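Local coordinates for thymidylate synthase 1 (Bacillus subtilis, PDB 1BKP), which catalyses the reductive methylation of dUMP to dTMP, with 5,10-methylenetetrahydrofolate as methyl donor and reductant, giving dihydrofolate as by-product, at residues C160-Q165 and R178-D183. Sequence-based numbering, arbitrary orientation.
Sequences CVYETQ and RARSND
Arg178 NH1 donates to Tyr162 OH at 2.8 Å, with the hydroxyl lying in the guanidinium plane, and the two side chains run side by side with ring and guanidinium 79° apart. They sit on an antiparallel beta hairpin at the dimer interface: the same hydroxyl bonds Glu163 of the second subunit, NH1 also reaches Gln165 there, and NH2 makes a salt bridge to Glu176 of that subunit. Backbone bonds run from Tyr162 N to Arg178 O and from Arg178 N to Glu163 O; a third, Arg180 N to Cys160 O (3.0 Å), joins the catalytic cysteine to Arg180, predicted to bind the dUMP held in the other subunit's site. Between the Val161–Ala179 and Glu163–Arg178 pairs the register slips by one residue, a beta bulge. Tyr162 CG sits between its backbone N and carbonyl carbon (chi1 70°), and the ring turns an edge to Arg180 N. Glu163 OE2 rests 3.6 Å from Arg178 CB, while OE1 bonds Tyr162 OH of the second subunit. On the other face of the sheet, Val161 CG2 meets Ala179 CB. Arg180 NE and NH2 bond the carbonyls of Pro159 and Thr158, and Cys160 SG lies over one guanidinium face, offset toward its rim, 4.3 Å from NH2.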
loop_
_atom_site.group_PDB
_atom_site.type_symbol
_atom_site.label_atom_id
_atom_site.label_comp_id
_atom_site.label_asym_id
_atom_site.label_seq_id
_atom_site.Cartn_x
_atom_site.Cartn_y
_atom_site.Cartn_z
ATOM N N CYS A 160 -8.555 -6.066 -6.549
ATOM C CA CYS A 160 -7.207 -5.839 -7.029
ATOM C C CYS A 160 -6.753 -4.451 -6.563
ATOM O O CYS A 160 -5.721 -4.329 -5.926
ATOM C CB CYS A 160 -7.069 -5.906 -8.551
ATOM S SG CYS A 160 -6.985 -7.660 -9.175
ATOM N N VAL A 161 -7.458 -3.391 -6.976
ATOM C CA VAL A 161 -7.064 -2.007 -6.590
ATOM C C VAL A 161 -7.871 -1.798 -5.306
ATOM O O VAL A 161 -9.070 -1.482 -5.335
ATOM C CB VAL A 161 -7.439 -0.949 -7.712
ATOM C CG1 VAL A 161 -6.944 0.427 -7.245
ATOM C CG2 VAL A 161 -6.834 -1.352 -9.122
ATOM N N TYR A 162 -7.207 -1.963 -4.182
ATOM C CA TYR A 162 -7.941 -2.054 -2.943
ATOM C C TYR A 162 -7.761 -0.888 -1.958
ATOM O O TYR A 162 -8.456 -0.864 -0.913
ATOM C CB TYR A 162 -7.508 -3.402 -2.251
ATOM C CG TYR A 162 -6.055 -3.482 -1.681
ATOM C CD1 TYR A 162 -4.964 -3.826 -2.528
ATOM C CD2 TYR A 162 -5.760 -3.017 -0.379
ATOM C CE1 TYR A 162 -3.668 -3.696 -2.111
ATOM C CE2 TYR A 162 -4.440 -2.890 0.057
ATOM C CZ TYR A 162 -3.390 -3.247 -0.837
ATOM O OH TYR A 162 -2.090 -3.205 -0.454
ATOM N N GLU A 163 -6.818 0.011 -2.220
ATOM C CA GLU A 163 -6.650 1.126 -1.262
ATOM C C GLU A 163 -6.218 2.378 -1.900
ATOM O O GLU A 163 -5.648 2.390 -3.048
ATOM C CB GLU A 163 -5.623 0.744 -0.113
ATOM C CG GLU A 163 -4.217 0.614 -0.712
ATOM C CD GLU A 163 -3.140 0.345 0.368
ATOM O OE1 GLU A 163 -3.352 0.646 1.527
ATOM O OE2 GLU A 163 -2.073 -0.121 0.028
ATOM N N THR A 164 -6.522 3.502 -1.224
ATOM C CA THR A 164 -6.066 4.808 -1.731
ATOM C C THR A 164 -5.575 5.597 -0.522
ATOM O O THR A 164 -5.982 5.336 0.599
ATOM C CB THR A 164 -7.178 5.676 -2.357
ATOM O OG1 THR A 164 -8.157 6.077 -1.376
ATOM C CG2 THR A 164 -7.984 4.923 -3.428
ATOM N N GLN A 165 -4.663 6.527 -0.749
ATOM C CA GLN A 165 -4.234 7.465 0.328
ATOM C C GLN A 165 -4.223 8.849 -0.380
ATOM O O GLN A 165 -3.716 8.997 -1.481
ATOM C CB GLN A 165 -2.849 7.116 0.923
ATOM C CG GLN A 165 -2.564 8.144 2.034
ATOM C CD GLN A 165 -1.423 7.701 2.941
ATOM O OE1 GLN A 165 -0.865 6.684 2.778
ATOM N NE2 GLN A 165 -1.118 8.524 3.968
ATOM N N ARG A 178 -3.019 1.702 -4.670
ATOM C CA ARG A 178 -2.236 0.457 -4.788
ATOM C C ARG A 178 -3.080 -0.693 -5.243
ATOM O O ARG A 178 -4.182 -0.906 -4.689
ATOM C CB ARG A 178 -1.549 0.014 -3.482
ATOM C CG ARG A 178 -0.503 -1.163 -3.724
ATOM C CD ARG A 178 0.366 -1.343 -2.493
ATOM N NE ARG A 178 1.338 -2.383 -2.776
ATOM C CZ ARG A 178 1.155 -3.678 -2.621
ATOM N NH1 ARG A 178 0.127 -4.133 -1.914
ATOM N NH2 ARG A 178 2.118 -4.505 -2.983
ATOM N N ALA A 179 -2.555 -1.445 -6.185
ATOM C CA ALA A 179 -3.144 -2.706 -6.610
ATOM C C ALA A 179 -2.190 -3.802 -6.066
ATOM O O ALA A 179 -0.971 -3.769 -6.298
ATOM C CB ALA A 179 -3.151 -2.831 -8.126
ATOM N N ARG A 180 -2.788 -4.845 -5.489
ATOM C CA ARG A 180 -1.996 -5.966 -4.993
ATOM C C ARG A 180 -1.448 -6.778 -6.120
ATOM O O ARG A 180 -0.398 -7.407 -6.047
ATOM C CB ARG A 180 -2.932 -6.881 -4.133
ATOM C CG ARG A 180 -4.190 -7.337 -4.776
ATOM C CD ARG A 180 -4.744 -8.494 -4.001
ATOM N NE ARG A 180 -5.979 -8.973 -4.623
ATOM C CZ ARG A 180 -6.074 -10.020 -5.404
ATOM N NH1 ARG A 180 -4.977 -10.668 -5.777
ATOM N NH2 ARG A 180 -7.255 -10.371 -5.881
ATOM N N SER A 181 -2.185 -6.720 -7.225
ATOM C CA SER A 181 -1.811 -7.505 -8.390
ATOM C C SER A 181 -2.411 -6.809 -9.629
ATOM O O SER A 181 -3.425 -6.162 -9.471
ATOM C CB SER A 181 -2.519 -8.894 -8.298
ATOM O OG SER A 181 -2.013 -9.591 -9.384
ATOM N N ASN A 182 -1.791 -6.914 -10.803
ATOM C CA ASN A 182 -2.488 -6.347 -12.004
ATOM C C ASN A 182 -2.047 -7.129 -13.215
ATOM O O ASN A 182 -0.827 -7.345 -13.450
ATOM C CB ASN A 182 -2.022 -4.907 -12.236
ATOM C CG ASN A 182 -3.153 -3.826 -12.308
ATOM O OD1 ASN A 182 -2.848 -2.755 -12.696
ATOM N ND2 ASN A 182 -4.396 -4.107 -11.918
ATOM N N ASP A 183 -3.015 -7.562 -14.019
ATOM C CA ASP A 183 -2.714 -8.191 -15.318
ATOM C C ASP A 183 -2.341 -6.928 -16.101
ATOM O O ASP A 183 -3.224 -6.051 -16.337
ATOM C CB ASP A 183 -4.036 -8.796 -15.843
ATOM C CG ASP A 183 -3.950 -9.256 -17.279
ATOM O OD1 ASP A 183 -3.059 -8.839 -18.034
ATOM O OD2 ASP A 183 -4.736 -10.145 -17.621
#